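Local atomic coordinates of shikimate 5-dehydrogenase (Mycobacterium fortuitum subsp. fortuitum DSM 46621, PDB entry 4XIJ), a protein that probably catalyses the NADP-dependent interconversion of 3-dehydroshikimate and shikimate, a step of the chorismate pathway towards aromatic amino acids. Residues K15-P29 against T45-L59. Sequence-based numbering, arbitrary orientation. Where two conformers were deposited one is given.
Sequences KAAVLGSPITHSRSP and TYERIECTAEQLPGL. With SO4 (sulfate ion), chain F.
R48 reaches from the edge strand 45-50 across to the loop that follows strand 15-20. Its NH1 donates to I23 O (2.9 Å) and to S26 O (2.8 Å), and NH2 adds a second, longer bond to S26 O, so that one carbonyl oxygen is gripped end-on by both nitrogens. P29 CG sits over the centre of one guanidinium face, 3.5 Å above it, while the in-plane bonds to I23 O and S26 O fix how the group is turned.

On the same side of the sheet Y46 forms the tightly packed part. With CG anti to the backbone N (chi1 -161°), its ring turns back over strand 15-20: CD2 meets A16 CB at 3.5 Å, CD1 touches P29 CA, and the carbonyl of S28 lies over the face away from A17 CA. The buried hydroxyl is satisfied by S71 of strand 67-72.

The two strands run parallel, joined by backbone bonds from A16 N–T45 O to C51 N–G20 O, of which G20 N to I49 O is weak and I49 N to V18 O (2.9 Å) nearly straight at 171°. The other side is apolar around L19, whose CD2 lies beside I49 CB at 3.7 Å, but gives way to a partly exposed, watery end at K15, T45 and E47. There K15 NZ donates to T45 OG1, and two waters link K15, T45 and A16 O to E47.

Strand 15-20, helix 28-38 and strand 45-50 thus make a beta-alpha-beta unit at one edge of the mixed sheet of the substrate-binding domain characteristic of shikimate dehydrogenases.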
ATOM      1  N   LYS A  15      11.225 -20.472  -1.137  1.00  9.31           N
ATOM      2  CA  LYS A  15       9.789 -20.445  -1.329  1.00  9.12           C
ATOM      3  C   LYS A  15       9.181 -19.194  -0.730  1.00  8.64           C
ATOM      4  O   LYS A  15       9.550 -18.750   0.378  1.00  9.47           O
ATOM      5  CB  LYS A  15       9.131 -21.657  -0.676  1.00 10.25           C
ATOM      6  CG  LYS A  15       9.711 -23.007  -1.208  1.00 11.73           C
ATOM      7  CD  LYS A  15       8.866 -24.169  -0.727  1.00 14.77           C
ATOM      8  CE  LYS A  15       7.579 -24.245  -1.577  1.00 19.18           C
ATOM      9  NZ  LYS A  15       7.832 -24.676  -3.011  1.00 21.91           N
ATOM     10  N   ALA A  16       8.222 -18.656  -1.470  1.00  8.43           N
ATOM     11  CA  ALA A  16       7.436 -17.519  -1.003  1.00  8.37           C
ATOM     12  C   ALA A  16       5.975 -17.698  -1.394  1.00  8.76           C
ATOM     13  O   ALA A  16       5.636 -18.580  -2.204  1.00  8.65           O
ATOM     14  CB  ALA A  16       8.016 -16.172  -1.558  1.00  8.30           C
ATOM     15  N   ALA A  17       5.103 -16.862  -0.860  1.00  8.04           N
ATOM     16  CA  ALA A  17       3.689 -16.947  -1.202  1.00  7.91           C
ATOM     17  C   ALA A  17       2.980 -15.670  -0.831  1.00  7.57           C
ATOM     18  O   ALA A  17       3.487 -14.865  -0.018  1.00  8.16           O
ATOM     19  CB  ALA A  17       2.992 -18.122  -0.479  1.00  8.91           C
ATOM     20  N   VAL A  18       1.785 -15.518  -1.391  1.00  7.76           N
ATOM     21  CA  VAL A  18       0.818 -14.537  -0.872  1.00  8.36           C
ATOM     22  C   VAL A  18      -0.316 -15.248  -0.163  1.00  8.36           C
ATOM     23  O   VAL A  18      -0.821 -16.260  -0.637  1.00  9.35           O
ATOM     24  CB  VAL A  18       0.264 -13.610  -1.996  1.00  9.04           C
ATOM     25  CG1 VAL A  18      -0.473 -14.383  -3.151  1.00  9.61           C
ATOM     26  CG2 VAL A  18      -0.641 -12.489  -1.391  1.00  9.73           C
ATOM     27  N   LEU A  19      -0.657 -14.732   1.018  1.00  8.02           N
ATOM     28  CA  LEU A  19      -1.737 -15.263   1.857  1.00  8.09           C
ATOM     29  C   LEU A  19      -2.903 -14.288   1.925  1.00  8.63           C
ATOM     30  O   LEU A  19      -2.692 -13.091   2.127  1.00 10.15           O
ATOM     31  CB  LEU A  19      -1.246 -15.512   3.282  1.00 10.15           C
ATOM     32  CG  LEU A  19       0.026 -16.306   3.543  1.00 13.47           C
ATOM     33  CD1 LEU A  19       0.207 -16.587   5.053  1.00 12.50           C
ATOM     34  CD2 LEU A  19       0.323 -17.498   2.679  1.00 16.00           C
ATOM     35  N   GLY A  20      -4.123 -14.787   1.771  1.00  8.21           N
ATOM     36  CA  GLY A  20      -5.274 -13.923   1.917  1.00  9.39           C
ATOM     37  C   GLY A  20      -6.526 -14.596   1.400  1.00  9.70           C
ATOM     38  O   GLY A  20      -6.470 -15.769   0.988  1.00 10.41           O
ATOM     39  N   SER A  21      -7.641 -13.861   1.388  1.00 10.01           N
ATOM     40  CA  SER A  21      -8.902 -14.428   0.948  1.00 12.57           C
ATOM     41  C   SER A  21      -9.902 -13.294   0.721  1.00 13.12           C
ATOM     42  O   SER A  21     -10.287 -12.612   1.657  1.00 14.86           O
ATOM     43  CB  SER A  21      -9.414 -15.428   1.973  1.00 14.24           C
ATOM     44  OG  SER A  21     -10.687 -15.919   1.575  1.00 18.70           O
ATOM     45  N   PRO A  22     -10.314 -13.073  -0.529  1.00 14.09           N
ATOM     46  CA  PRO A  22      -9.959 -13.855  -1.722  1.00 14.54           C
ATOM     47  C   PRO A  22      -8.517 -13.604  -2.192  1.00 14.67           C
ATOM     48  O   PRO A  22      -7.892 -12.576  -1.877  1.00 15.81           O
ATOM     49  CB  PRO A  22     -11.001 -13.378  -2.755  1.00 16.29           C
ATOM     50  CG  PRO A  22     -11.294 -11.982  -2.352  1.00 16.22           C
ATOM     51  CD  PRO A  22     -11.315 -12.031  -0.832  1.00 15.83           C
ATOM     52  N   ILE A  23      -7.972 -14.557  -2.940  1.00 13.86           N
ATOM     53  CA  ILE A  23      -6.546 -14.493  -3.235  1.00 13.83           C
ATOM     54  C   ILE A  23      -6.256 -14.437  -4.743  1.00 13.73           C
ATOM     55  O   ILE A  23      -5.095 -14.449  -5.164  1.00 15.17           O
ATOM     56  CB  ILE A  23      -5.824 -15.715  -2.535  1.00 14.46           C
ATOM     57  CG1 ILE A  23      -4.353 -15.432  -2.294  1.00 15.08           C
ATOM     58  CG2 ILE A  23      -6.049 -17.006  -3.291  1.00 15.77           C
ATOM     59  CD1 ILE A  23      -4.083 -14.120  -1.666  1.00 14.83           C
ATOM     60  N   THR A  24      -7.299 -14.331  -5.553  1.00 15.17           N
ATOM     61  CA  THR A  24      -7.136 -14.324  -7.012  1.00 17.04           C
ATOM     62  C   THR A  24      -6.721 -13.010  -7.652  1.00 17.47           C
ATOM     63  O   THR A  24      -6.102 -13.013  -8.732  1.00 20.69           O
ATOM     64  CB  THR A  24      -8.438 -14.766  -7.706  1.00 19.30           C
ATOM     65  OG1 THR A  24      -9.535 -14.019  -7.179  1.00 21.15           O
ATOM     66  CG2 THR A  24      -8.675 -16.233  -7.453  1.00 21.34           C
ATOM     67  N   HIS A  25      -7.017 -11.891  -6.996  1.00 17.70           N
ATOM     68  CA  HIS A  25      -6.719 -10.565  -7.551  1.00 18.27           C
ATOM     69  C   HIS A  25      -5.261 -10.161  -7.348  1.00 16.40           C
ATOM     70  O   HIS A  25      -4.729  -9.385  -8.122  1.00 17.97           O
ATOM     71  CB  HIS A  25      -7.633  -9.508  -6.920  1.00 22.04           C
ATOM     72  CG  HIS A  25      -7.486  -8.142  -7.518  1.00 26.29           C
ATOM     73  ND1 HIS A  25      -6.612  -7.197  -7.017  1.00 28.34           N
ATOM     74  CD2 HIS A  25      -8.084  -7.570  -8.592  1.00 27.89           C
ATOM     75  CE1 HIS A  25      -6.692  -6.094  -7.748  1.00 29.92           C
ATOM     76  NE2 HIS A  25      -7.593  -6.290  -8.698  1.00 29.26           N
ATOM     77  N   SER A  26      -4.602 -10.698  -6.329  1.00 14.52           N
ATOM     78  CA  SER A  26      -3.280 -10.217  -5.992  1.00 11.88           C
ATOM     79  C   SER A  26      -2.330 -10.333  -7.167  1.00 11.40           C
ATOM     80  O   SER A  26      -2.292 -11.367  -7.853  1.00 12.00           O
ATOM     81  CB  SER A  26      -2.714 -10.992  -4.798  1.00 11.62           C
ATOM     82  OG  SER A  26      -1.391 -10.562  -4.513  1.00 11.60           O
ATOM     83  N   ARG A  27      -1.549  -9.285  -7.380  1.00 11.35           N
ATOM     84  CA  ARG A  27      -0.501  -9.313  -8.398  1.00 10.49           C
ATOM     85  C   ARG A  27       0.831  -9.715  -7.809  1.00 10.18           C
ATOM     86  O   ARG A  27       1.844  -9.718  -8.524  1.00 10.19           O
ATOM     87  CB  ARG A  27      -0.349  -7.937  -9.060  1.00 11.96           C
ATOM     88  CG  ARG A  27      -1.616  -7.332  -9.668  1.00 15.85           C
ATOM     89  CD  ARG A  27      -2.421  -8.242 -10.452  1.00 17.82           C
ATOM     90  NE  ARG A  27      -3.201  -7.546 -11.472  1.00 17.08           N
ATOM     91  CZ  ARG A  27      -4.521  -7.431 -11.510  1.00 16.97           C
ATOM     92  NH1 ARG A  27      -5.298  -7.940 -10.548  1.00 17.80           N
ATOM     93  NH2 ARG A  27      -5.065  -6.828 -12.555  1.00 15.55           N
ATOM     94  N   SER A  28       0.862 -10.066  -6.536  1.00  9.21           N
ATOM     95  CA  SER A  28       2.160 -10.354  -5.917  1.00  9.03           C
ATOM     96  C   SER A  28       2.908 -11.514  -6.583  1.00  8.77           C
ATOM     97  O   SER A  28       4.109 -11.394  -6.783  1.00  8.19           O
ATOM     98  CB  SER A  28       1.992 -10.624  -4.423  1.00 11.34           C
ATOM     99  OG  SER A  28       1.617  -9.416  -3.825  1.00 12.51           O
ATOM    100  N   PRO A  29       2.222 -12.620  -6.939  1.00  8.74           N
ATOM    101  CA  PRO A  29       2.990 -13.710  -7.571  1.00  9.23           C
ATOM    102  C   PRO A  29       3.654 -13.280  -8.877  1.00  8.39           C
ATOM    103  O   PRO A  29       4.835 -13.577  -9.112  1.00  9.15           O
ATOM    104  CB  PRO A  29       1.932 -14.797  -7.819  1.00  9.65           C
ATOM    105  CG  PRO A  29       0.928 -14.548  -6.723  1.00  9.17           C
ATOM    106  CD  PRO A  29       0.826 -13.032  -6.671  1.00  8.62           C
ATOM    107  N   THR A  45      10.112 -20.251  -5.903  1.00 10.27           N
ATOM    108  CA  THR A  45       8.687 -20.376  -6.190  1.00 10.53           C
ATOM    109  C   THR A  45       7.879 -19.312  -5.435  1.00  9.55           C
ATOM    110  O   THR A  45       8.302 -18.817  -4.383  1.00  9.91           O
ATOM    111  CB  THR A  45       8.162 -21.768  -5.835  1.00 12.64           C
ATOM    112  OG1 THR A  45       8.422 -22.047  -4.448  1.00 13.34           O
ATOM    113  CG2 THR A  45       8.832 -22.822  -6.722  1.00 15.13           C
ATOM    114  N   TYR A  46       6.716 -18.976  -5.977  1.00 10.99           N
ATOM    115  CA  TYR A  46       5.830 -18.002  -5.355  1.00 11.13           C
ATOM    116  C   TYR A  46       4.409 -18.444  -5.587  1.00 12.16           C
ATOM    117  O   TYR A  46       3.932 -18.370  -6.724  1.00 15.33           O
ATOM    118  CB  TYR A  46       6.067 -16.591  -5.919  1.00 11.58           C
ATOM    119  CG  TYR A  46       5.517 -15.532  -5.017  1.00 11.34           C
ATOM    120  CD1 TYR A  46       4.151 -15.401  -4.870  1.00 12.49           C
ATOM    121  CD2 TYR A  46       6.357 -14.671  -4.302  1.00 11.02           C
ATOM    122  CE1 TYR A  46       3.616 -14.480  -4.047  1.00 13.45           C
ATOM    123  CE2 TYR A  46       5.810 -13.680  -3.419  1.00 10.80           C
ATOM    124  CZ  TYR A  46       4.410 -13.623  -3.320  1.00 12.45           C
ATOM    125  OH  TYR A  46       3.762 -12.719  -2.570  1.00 15.50           O
ATOM    126  N   GLU A  47       3.736 -18.915  -4.549  1.00 10.89           N
ATOM    127  CA  GLU A  47       2.393 -19.417  -4.742  1.00 12.10           C
ATOM    128  C   GLU A  47       1.315 -18.564  -4.086  1.00 10.01           C
ATOM    129  O   GLU A  47       1.632 -17.616  -3.391  1.00 11.29           O
ATOM    130  CB  GLU A  47       2.292 -20.846  -4.257  1.00 16.13           C
ATOM    131  CG  GLU A  47       2.583 -21.067  -2.834  1.00 17.31           C
ATOM    132  CD  GLU A  47       2.898 -22.558  -2.591  1.00 19.65           C
ATOM    133  OE1 GLU A  47       4.090 -22.938  -2.610  1.00 20.55           O
ATOM    134  OE2 GLU A  47       1.952 -23.350  -2.438  1.00 22.04           O
ATOM    135  N   ARG A  48       0.059 -18.893  -4.396  1.00 10.65           N
ATOM    136  CA  ARG A  48      -1.124 -18.300  -3.761  1.00 13.44           C
ATOM    137  C   ARG A  48      -1.690 -19.255  -2.761  1.00 14.51           C
ATOM    138  O   ARG A  48      -2.017 -20.398  -3.147  1.00 17.01           O
ATOM    139  CB  ARG A  48      -2.232 -18.033  -4.763  1.00 16.55           C
ATOM    140  CG  ARG A  48      -1.987 -16.940  -5.702  1.00 15.11           C
ATOM    141  CD  ARG A  48      -3.199 -16.782  -6.733  1.00 13.08           C
ATOM    142  NE  ARG A  48      -2.566 -16.118  -7.862  1.00 11.42           N
ATOM    143  CZ  ARG A  48      -2.475 -14.802  -7.999  1.00 10.66           C
ATOM    144  NH1 ARG A  48      -3.047 -13.990  -7.114  1.00 12.09           N
ATOM    145  NH2 ARG A  48      -1.777 -14.301  -9.007  1.00 10.99           N
ATOM    146  N   ILE A  49      -1.870 -18.811  -1.529  1.00 14.20           N
ATOM    147  CA  ILE A  49      -2.492 -19.642  -0.508  1.00 14.44           C
ATOM    148  C   ILE A  49      -3.705 -18.946   0.075  1.00 14.05           C
ATOM    149  O   ILE A  49      -3.590 -17.899   0.695  1.00 14.26           O
ATOM    150  CB  ILE A  49      -1.479 -20.004   0.604  1.00 15.22           C
ATOM    151  CG1 ILE A  49      -0.242 -20.685   0.003  1.00 16.47           C
ATOM    152  CG2 ILE A  49      -2.124 -20.939   1.582  1.00 15.55           C
ATOM    153  CD1 ILE A  49       0.947 -20.886   0.977  1.00 17.24           C
ATOM    154  N   GLU A  50      -4.878 -19.527  -0.138  1.00 14.72           N
ATOM    155  CA  GLU A  50      -6.079 -18.983   0.473  1.00 14.71           C
ATOM    156  C   GLU A  50      -5.957 -19.177   1.982  1.00 13.12           C
ATOM    157  O   GLU A  50      -5.607 -20.269   2.465  1.00 14.45           O
ATOM    158  CB  GLU A  50      -7.343 -19.664  -0.084  1.00 18.84           C
ATOM    159  CG  GLU A  50      -8.622 -18.932   0.320  1.00 23.12           C
ATOM    160  CD  GLU A  50      -9.895 -19.533  -0.256  1.00 29.51           C
ATOM    161  OE1 GLU A  50      -9.814 -20.562  -0.973  1.00 32.01           O
ATOM    162  OE2 GLU A  50     -10.978 -18.973   0.058  1.00 32.85           O
ATOM    163  N   CYS A  51      -6.204 -18.107   2.734  1.00 10.70           N
ATOM    164  CA  CYS A  51      -5.879 -18.075   4.167  1.00 10.72           C
ATOM    165  C   CYS A  51      -6.721 -17.018   4.858  1.00 10.89           C
ATOM    166  O   CYS A  51      -6.692 -15.858   4.439  1.00 12.47           O
ATOM    167  CB  CYS A  51      -4.395 -17.744   4.387  1.00 11.31           C
ATOM    168  SG  CYS A  51      -3.836 -17.997   6.050  1.00 12.78           S
ATOM    169  N   THR A  52      -7.506 -17.412   5.869  1.00 10.19           N
ATOM    170  CA  THR A  52      -8.236 -16.445   6.696  1.00  9.71           C
ATOM    171  C   THR A  52      -7.313 -15.837   7.754  1.00  9.96           C
ATOM    172  O   THR A  52      -6.179 -16.320   7.936  1.00  9.03           O
ATOM    173  CB  THR A  52      -9.414 -17.103   7.398  1.00  9.31           C
ATOM    174  OG1 THR A  52      -8.870 -18.021   8.362  1.00  8.96           O
ATOM    175  CG2 THR A  52     -10.340 -17.800   6.353  1.00 11.01           C
ATOM    176  N   ALA A  53      -7.777 -14.779   8.432  1.00 10.11           N
ATOM    177  CA  ALA A  53      -7.001 -14.212   9.549  1.00 10.52           C
ATOM    178  C   ALA A  53      -6.731 -15.280  10.615  1.00 10.03           C
ATOM    179  O   ALA A  53      -5.631 -15.396  11.167  1.00 10.83           O
ATOM    180  CB  ALA A  53      -7.716 -13.028  10.173  1.00 11.20           C
ATOM    181  N   GLU A  54      -7.758 -16.067  10.879  1.00  9.20           N
ATOM    182  CA  GLU A  54      -7.691 -17.076  11.903  0.59  9.30           C
ATOM    183  C   GLU A  54      -6.704 -18.176  11.543  1.00  8.52           C
ATOM    184  O   GLU A  54      -6.010 -18.712  12.431  1.00 10.19           O
ATOM    185  CB  GLU A  54      -9.096 -17.612  12.133  0.59 10.33           C
ATOM    186  CG  GLU A  54      -9.955 -16.483  12.723  0.59 13.02           C
ATOM    187  CD  GLU A  54     -10.695 -15.521  11.727  0.59 13.35           C
ATOM    188  OE1 GLU A  54     -10.544 -15.521  10.474  0.59  9.09           O
ATOM    189  OE2 GLU A  54     -11.491 -14.717  12.267  0.59 15.69           O
ATOM    190  N   GLN A  55      -6.609 -18.508  10.251  1.00  8.87           N
ATOM    191  CA  GLN A  55      -5.685 -19.561   9.830  1.00  8.95           C
ATOM    192  C   GLN A  55      -4.225 -19.144   9.767  1.00  7.75           C
ATOM    193  O   GLN A  55      -3.333 -19.996   9.786  1.00 10.66           O
ATOM    194  CB  GLN A  55      -6.066 -20.059   8.428  1.00  9.13           C
ATOM    195  CG  GLN A  55      -7.427 -20.812   8.406  1.00  9.23           C
ATOM    196  CD  GLN A  55      -7.885 -21.088   6.995  1.00  9.38           C
ATOM    197  OE1 GLN A  55      -7.636 -20.295   6.083  1.00 11.14           O
ATOM    198  NE2 GLN A  55      -8.567 -22.195   6.805  1.00 10.85           N
ATOM    199  N   LEU A  56      -3.967 -17.840   9.634  1.00  7.85           N
ATOM    200  CA  LEU A  56      -2.607 -17.422   9.308  1.00  7.53           C
ATOM    201  C   LEU A  56      -1.520 -17.825  10.327  1.00  7.74           C
ATOM    202  O   LEU A  56      -0.483 -18.332   9.905  1.00  8.66           O
ATOM    203  CB  LEU A  56      -2.602 -15.915   9.023  1.00  8.77           C
ATOM    204  CG  LEU A  56      -1.264 -15.276   8.629  1.00  9.58           C
ATOM    205  CD1 LEU A  56      -1.530 -14.049   7.698  1.00 10.70           C
ATOM    206  CD2 LEU A  56      -0.408 -14.842   9.862  1.00  9.98           C
ATOM    207  N   PRO A  57      -1.732 -17.624  11.634  1.00  9.04           N
ATOM    208  CA  PRO A  57      -0.636 -17.976  12.540  1.00 10.08           C
ATOM    209  C   PRO A  57      -0.246 -19.459  12.444  1.00  9.58           C
ATOM    210  O   PRO A  57       0.964 -19.795  12.396  1.00 10.73           O
ATOM    211  CB  PRO A  57      -1.196 -17.567  13.929  1.00 10.93           C
ATOM    212  CG  PRO A  57      -2.201 -16.468  13.602  1.00 11.24           C
ATOM    213  CD  PRO A  57      -2.856 -16.956  12.349  1.00  9.53           C
ATOM    214  N   GLY A  58      -1.222 -20.366  12.400  1.00  9.96           N
ATOM    215  CA  GLY A  58      -0.887 -21.773  12.282  1.00  9.35           C
ATOM    216  C   GLY A  58      -0.188 -22.107  10.986  1.00 10.22           C
ATOM    217  O   GLY A  58       0.721 -22.929  10.942  1.00 11.41           O
ATOM    218  N   LEU A  59      -0.605 -21.463   9.909  1.00  8.93           N
ATOM    219  CA  LEU A  59      -0.009 -21.714   8.613  0.59  8.89           C
ATOM    220  C   LEU A  59       1.478 -21.305   8.640  1.00  8.82           C
ATOM    221  O   LEU A  59       2.371 -22.080   8.256  1.00 10.30           O
ATOM    222  CB  LEU A  59      -0.769 -20.919   7.550  0.59  9.27           C
ATOM    223  CG  LEU A  59      -0.215 -21.062   6.141  0.59 10.89           C
ATOM    224  CD1 LEU A  59      -0.339 -22.499   5.723  0.59 11.22           C
ATOM    225  CD2 LEU A  59      -0.972 -20.161   5.207  0.59 11.26           C
TER
HETATM  226  S   SO4 F 305      -5.285  -7.527  -3.606  0.72 25.74           S
HETATM  227  O1  SO4 F 305      -4.811  -7.567  -4.994  0.72 25.85           O
HETATM  228  O2  SO4 F 305      -6.724  -7.303  -3.578  0.72 28.13           O
HETATM  229  O3  SO4 F 305      -4.862  -8.705  -2.857  0.72 24.21           O
HETATM  230  O4  SO4 F 305      -4.661  -6.348  -2.992  0.72 28.29           O
HETATM  231  O   HOH W   1       5.174 -24.076  -4.866  1.00 40.07           O
HETATM  232  O   HOH W   2       6.313 -21.170  -2.949  1.00 13.37           O
HETATM  233  O   HOH W   3     -11.394 -16.747  -0.901  1.00 35.97           O